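Centrosomal protein of 104 kDa (Homo sapiens, PDB 5LPH) is required for cilium formation and for structural integrity at the ciliary tip, and contains a tubulin-binding TOG domain, the part described here. Local coordinates at residues K58-S61 against Y62-A66; L116-I119 against I120-I124. All coordinates share one frame; numbering follows the deposited sequence. Where two conformers were deposited one is given.

Contact 1: K58-S61 against Y62-A66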
loop_
_atom_site.group_PDB
_atom_site.type_symbol
_atom_site.label_atom_id
_atom_site.label_comp_id
_atom_site.label_asym_id
_atom_site.label_seq_id
_atom_site.Cartn_x
_atom_site.Cartn_y
_atom_site.Cartn_z
ATOM N N LYS A 58 15.567 4.822 20.740
ATOM C CA LYS A 58 14.347 5.377 21.331
ATOM C C LYS A 58 14.190 6.896 21.182
ATOM O O LYS A 58 13.205 7.449 21.657
ATOM C CB LYS A 58 14.266 4.983 22.811
ATOM C CG LYS A 58 13.898 3.526 23.023
ATOM C CD LYS A 58 14.084 3.118 24.477
ATOM C CE LYS A 58 13.669 1.673 24.715
ATOM N NZ LYS A 58 14.008 1.251 26.101
ATOM N N THR A 59 15.144 7.563 20.530
ATOM C CA THR A 59 15.104 9.009 20.346
ATOM C C THR A 59 14.659 9.325 18.917
ATOM O O THR A 59 15.408 9.079 17.965
ATOM C CB THR A 59 16.495 9.621 20.637
ATOM O OG1 THR A 59 16.955 9.146 21.906
ATOM C CG2 THR A 59 16.449 11.140 20.666
ATOM N N TRP A 60 13.457 9.890 18.770
ATOM C CA TRP A 60 12.860 10.063 17.444
ATOM C C TRP A 60 13.689 10.948 16.530
ATOM O O TRP A 60 13.740 10.695 15.335
ATOM C CB TRP A 60 11.397 10.544 17.509
ATOM C CG TRP A 60 11.206 11.965 17.875
ATOM C CD1 TRP A 60 10.892 12.446 19.103
ATOM C CD2 TRP A 60 11.295 13.099 17.004
ATOM N NE1 TRP A 60 10.790 13.810 19.060
ATOM C CE2 TRP A 60 11.040 14.238 17.785
ATOM C CE3 TRP A 60 11.585 13.263 15.644
ATOM C CZ2 TRP A 60 11.049 15.528 17.253
ATOM C CZ3 TRP A 60 11.601 14.545 15.112
ATOM C CH2 TRP A 60 11.331 15.663 15.917
ATOM N N SER A 61 14.334 11.975 17.080
ATOM C CA SER A 61 15.164 12.877 16.271
ATOM C C SER A 61 16.394 12.174 15.687
ATOM O O SER A 61 16.902 12.595 14.645
ATOM C CB SER A 61 15.574 14.125 17.068
ATOM O OG SER A 61 16.227 13.784 18.278
ATOM N N TYR A 62 16.870 11.119 16.355
ATOM C CA TYR A 62 17.915 10.260 15.794
ATOM C C TYR A 62 17.355 9.330 14.728
ATOM O O TYR A 62 18.003 9.127 13.705
ATOM C CB TYR A 62 18.640 9.441 16.879
ATOM C CG TYR A 62 19.457 10.244 17.883
ATOM C CD1 TYR A 62 19.695 11.625 17.717
ATOM C CD2 TYR A 62 20.019 9.615 18.994
ATOM C CE1 TYR A 62 20.439 12.343 18.639
ATOM C CE2 TYR A 62 20.775 10.328 19.920
ATOM C CZ TYR A 62 20.981 11.690 19.736
ATOM O OH TYR A 62 21.720 12.417 20.633
ATOM N N ARG A 63 16.176 8.756 14.967
ATOM C CA ARG A 63 15.520 7.923 13.953
ATOM C C ARG A 63 15.246 8.724 12.685
ATOM O O ARG A 63 15.488 8.231 11.579
ATOM C CB ARG A 63 14.232 7.298 14.479
ATOM C CG ARG A 63 14.462 6.295 15.597
ATOM C CD ARG A 63 13.275 5.367 15.778
ATOM N NE ARG A 63 12.035 6.066 16.095
ATOM C CZ ARG A 63 11.667 6.510 17.303
ATOM N NH1 ARG A 63 12.458 6.402 18.371
ATOM N NH2 ARG A 63 10.486 7.108 17.435
ATOM N N GLU A 64 14.795 9.969 12.849
ATOM C CA GLU A 64 14.564 10.863 11.713
ATOM C C GLU A 64 15.866 11.198 10.990
ATOM O O GLU A 64 15.920 11.150 9.761
ATOM C CB GLU A 64 13.882 12.165 12.148
ATOM C CG GLU A 64 13.287 12.943 10.977
ATOM C CD GLU A 64 13.129 14.439 11.212
ATOM O OE1 GLU A 64 13.783 15.015 12.108
ATOM O OE2 GLU A 64 12.346 15.055 10.458
ATOM N N ASP A 65 16.895 11.550 11.758
ATOM C CA ASP A 65 18.204 11.912 11.209
ATOM C C ASP A 65 18.850 10.780 10.399
ATOM O O ASP A 65 19.465 11.034 9.367
ATOM C CB ASP A 65 19.155 12.343 12.332
ATOM C CG ASP A 65 20.471 12.878 11.810
ATOM O OD1 ASP A 65 20.457 13.963 11.190
ATOM O OD2 ASP A 65 21.510 12.213 12.020
ATOM N N ALA A 66 18.707 9.545 10.875
ATOM C CA ALA A 66 19.198 8.374 10.153
ATOM C C ALA A 66 18.591 8.280 8.751
ATOM O O ALA A 66 19.311 8.057 7.782
ATOM C CB ALA A 66 18.901 7.105 10.930
#
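Thr59 and Tyr62 stand side by side, pointing the same way, at the N-terminal start of helix 60-76 in the TOG domain, a row of paired HEAT-type helices. Thr59 occupies the N-cap position, yet its hydroxyl makes no capping bond. Its chi1, measured to OG1, is -51°, which leaves CG2 anti to the backbone N and carries the methyl over the centre of the Tyr62 ring. Thr59 CG2 lies 4.2 Å from the Tyr62 ring centroid, in a CH-pi contact almost straight down on the face. The far end of that ring is tied elsewhere, Tyr62 OH bonding to Gly27 O. Thr59 O serves the first turn instead, accepting a good bond from Arg63 N at 3.1 Å and a weak one from Tyr62 N.

Arg63 folds back along the chain toward the residues before the helix. Its side chain bends at chi3 (-59°), which lays one guanidinium face against Trp60, Arg63 NH2 lying 3.6 Å from Trp60 CB, while the edge of the group meets Lys58, with Arg63 NH1 3.3 Å from Lys58 C. Partners outside help hold this pose: NE forms a salt bridge with Asp103, and NH1 bonds to Cys57 O. Arg63, a buried residue, thus ties the helix start to the chain just before it and to the segment leading into helix 106-126.

Trp60 and Glu64, one turn apart, also run alongside each other, indole and carboxylate planes 53° apart. Trp60 reaches Ser107 and Val108 of helix 106-126, and Glu64 touches Ser107 as well. The backbones of Trp60 and Glu64 are joined by a bond from Glu64 N to Trp60 O at 2.8 Å, and at the ends of the two side chains Glu64 OE1 approaches Trp60 CZ3 obliquely, to 3.7 Å.

Contact 2: L116-I119 against I120-I124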
loop_
_atom_site.group_PDB
_atom_site.type_symbol
_atom_site.label_atom_id
_atom_site.label_comp_id
_atom_site.label_asym_id
_atom_site.label_seq_id
_atom_site.Cartn_x
_atom_site.Cartn_y
_atom_site.Cartn_z
ATOM N N LEU A 116 11.427 6.679 0.623
ATOM C CA LEU A 116 10.849 5.658 -0.253
ATOM C C LEU A 116 10.573 6.223 -1.637
ATOM O O LEU A 116 10.931 5.603 -2.637
ATOM C CB LEU A 116 9.556 5.089 0.349
ATOM C CG LEU A 116 8.884 3.915 -0.375
ATOM C CD1 LEU A 116 9.860 2.794 -0.703
ATOM C CD2 LEU A 116 7.727 3.383 0.458
ATOM N N LYS A 117 9.960 7.404 -1.681
ATOM C CA LYS A 117 9.691 8.086 -2.944
ATOM C C LYS A 117 10.975 8.386 -3.731
ATOM O O LYS A 117 11.011 8.198 -4.946
ATOM C CB LYS A 117 8.878 9.369 -2.719
ATOM C CG LYS A 117 8.681 10.198 -3.980
ATOM C CD LYS A 117 7.553 11.204 -3.853
ATOM C CE LYS A 117 7.503 12.093 -5.088
ATOM N NZ LYS A 117 6.476 13.159 -4.970
HETATM N N MSE A 118 12.023 8.832 -3.043
HETATM C CA MSE A 118 13.311 9.122 -3.693
HETATM C C MSE A 118 13.915 7.870 -4.283
HETATM O O MSE A 118 14.484 7.909 -5.368
HETATM C CB MSE A 118 14.290 9.773 -2.711
HETATM C CG MSE A 118 15.657 10.068 -3.349
HETATM SE SE MSE A 118 16.836 8.503 -3.089
HETATM C CE MSE A 118 17.055 8.939 -1.191
ATOM N N ILE A 119 13.820 6.747 -3.568
ATOM C CA ILE A 119 14.372 5.470 -4.051
ATOM C C ILE A 119 13.678 5.007 -5.343
ATOM O O ILE A 119 14.346 4.639 -6.309
ATOM C CB ILE A 119 14.301 4.357 -2.971
ATOM C CG1 ILE A 119 15.276 4.663 -1.829
ATOM C CG2 ILE A 119 14.653 2.993 -3.556
ATOM C CD1 ILE A 119 14.974 3.926 -0.544
ATOM N N ILE A 120 12.347 5.025 -5.350
ATOM C CA ILE A 120 11.574 4.564 -6.508
ATOM C C ILE A 120 11.681 5.531 -7.700
ATOM O O ILE A 120 11.857 5.087 -8.826
ATOM C CB ILE A 120 10.088 4.311 -6.144
ATOM C CG1 ILE A 120 9.975 3.167 -5.129
ATOM C CG2 ILE A 120 9.267 3.986 -7.394
ATOM C CD1 ILE A 120 8.658 3.126 -4.380
ATOM N N THR A 121 11.581 6.833 -7.435
ATOM C CA THR A 121 11.429 7.868 -8.475
ATOM C C THR A 121 12.734 8.523 -8.953
ATOM O O THR A 121 12.760 9.100 -10.041
ATOM C CB THR A 121 10.421 8.940 -7.946
ATOM O OG1 THR A 121 9.147 8.313 -7.771
ATOM C CG2 THR A 121 10.235 10.209 -8.820
ATOM N N GLN A 122 13.805 8.442 -8.163
ATOM C CA GLN A 122 15.068 9.122 -8.502
ATOM C C GLN A 122 16.275 8.185 -8.586
ATOM O O GLN A 122 16.995 8.202 -9.580
ATOM C CB GLN A 122 15.344 10.253 -7.507
ATOM C CG GLN A 122 14.171 11.211 -7.323
ATOM C CD GLN A 122 14.542 12.452 -6.530
ATOM O OE1 GLN A 122 14.060 12.660 -5.412
ATOM N NE2 GLN A 122 15.417 13.277 -7.099
ATOM N N TYR A 123 16.493 7.384 -7.545
ATOM C CA TYR A 123 17.652 6.484 -7.453
ATOM C C TYR A 123 17.615 5.379 -8.502
ATOM O O TYR A 123 18.599 5.160 -9.206
ATOM C CB TYR A 123 17.697 5.870 -6.052
ATOM C CG TYR A 123 18.863 4.955 -5.718
ATOM C CD1 TYR A 123 20.060 5.465 -5.207
ATOM C CD2 TYR A 123 18.741 3.571 -5.836
ATOM C CE1 TYR A 123 21.110 4.624 -4.859
ATOM C CE2 TYR A 123 19.784 2.726 -5.490
ATOM C CZ TYR A 123 20.966 3.256 -5.003
ATOM O OH TYR A 123 21.993 2.402 -4.658
ATOM N N ILE A 124 16.490 4.674 -8.588
ATOM C CA ILE A 124 16.345 3.564 -9.543
ATOM C C ILE A 124 16.545 4.002 -11.014
ATOM O O ILE A 124 17.354 3.394 -11.713
ATOM C CB ILE A 124 15.028 2.773 -9.320
ATOM C CG1 ILE A 124 15.189 1.871 -8.085
ATOM C CG2 ILE A 124 14.658 1.940 -10.548
ATOM C CD1 ILE A 124 13.909 1.224 -7.590
#
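Leu116 and Ile120 lead the apolar contacts of this buried piece of helix 106-126: they lie side by side, CD1 of Leu116 3.9 Å from CD1 of Ile120. Met118, a selenomethionine with two deposited conformers, bends at chi2 (-90°) in the one described, bringing Met118 SE to 4.1 Å from CB of Tyr123.

A methylene meets an amide oxygen where, in the same conformer, Met118 crosses Gln122 at about a right angle, Met118 CG 3.7 Å from Gln122 OE1.

The backbone bonds change spacing along the segment. Ile120 N and Thr121 N reach four residues back, to Leu116 O and Lys117 O. Met118 O then accepts twice: from Gln122 N at 2.9 Å, well above the carbonyl plane, and from Tyr123 N at 3.0 Å, nearly in line with the C=O. Ile124 N likewise reaches back five residues, to Ile119 O at 3.1 Å.

Polar ends find partners beyond the segment, Lys117 NZ in a salt bridge with Glu166 and Tyr123 OH on Leu86 O. The helix, with its pi-type turn at 120-123, packs apolar side chains against helices 60-76, 83-100 and 131-147, as in the stacked-helix solenoid of HEAT-repeat TOG domains.

In the fold
Both contacts are local, each within a single helix of the same TOG domain; their centres are 21 Å apart and their nearest atoms about 9 Å, with no touch. Contact 1 is a surface contact at the beginning of helix 60-76, about 24 Å from the centre of the chain; contact 2 is buried, its centre about 16 Å from that point, toward the C-terminal end of helix 106-126. The two helices meet: Arg63 of contact 1 touches Val108, and Met118 of contact 2 packs on Leu74. Chemistry follows place. The first relies on aromatic rings and a guanidinium held by a carboxylate, the second on aliphatic groups and a shift from alpha to pi hydrogen bonding.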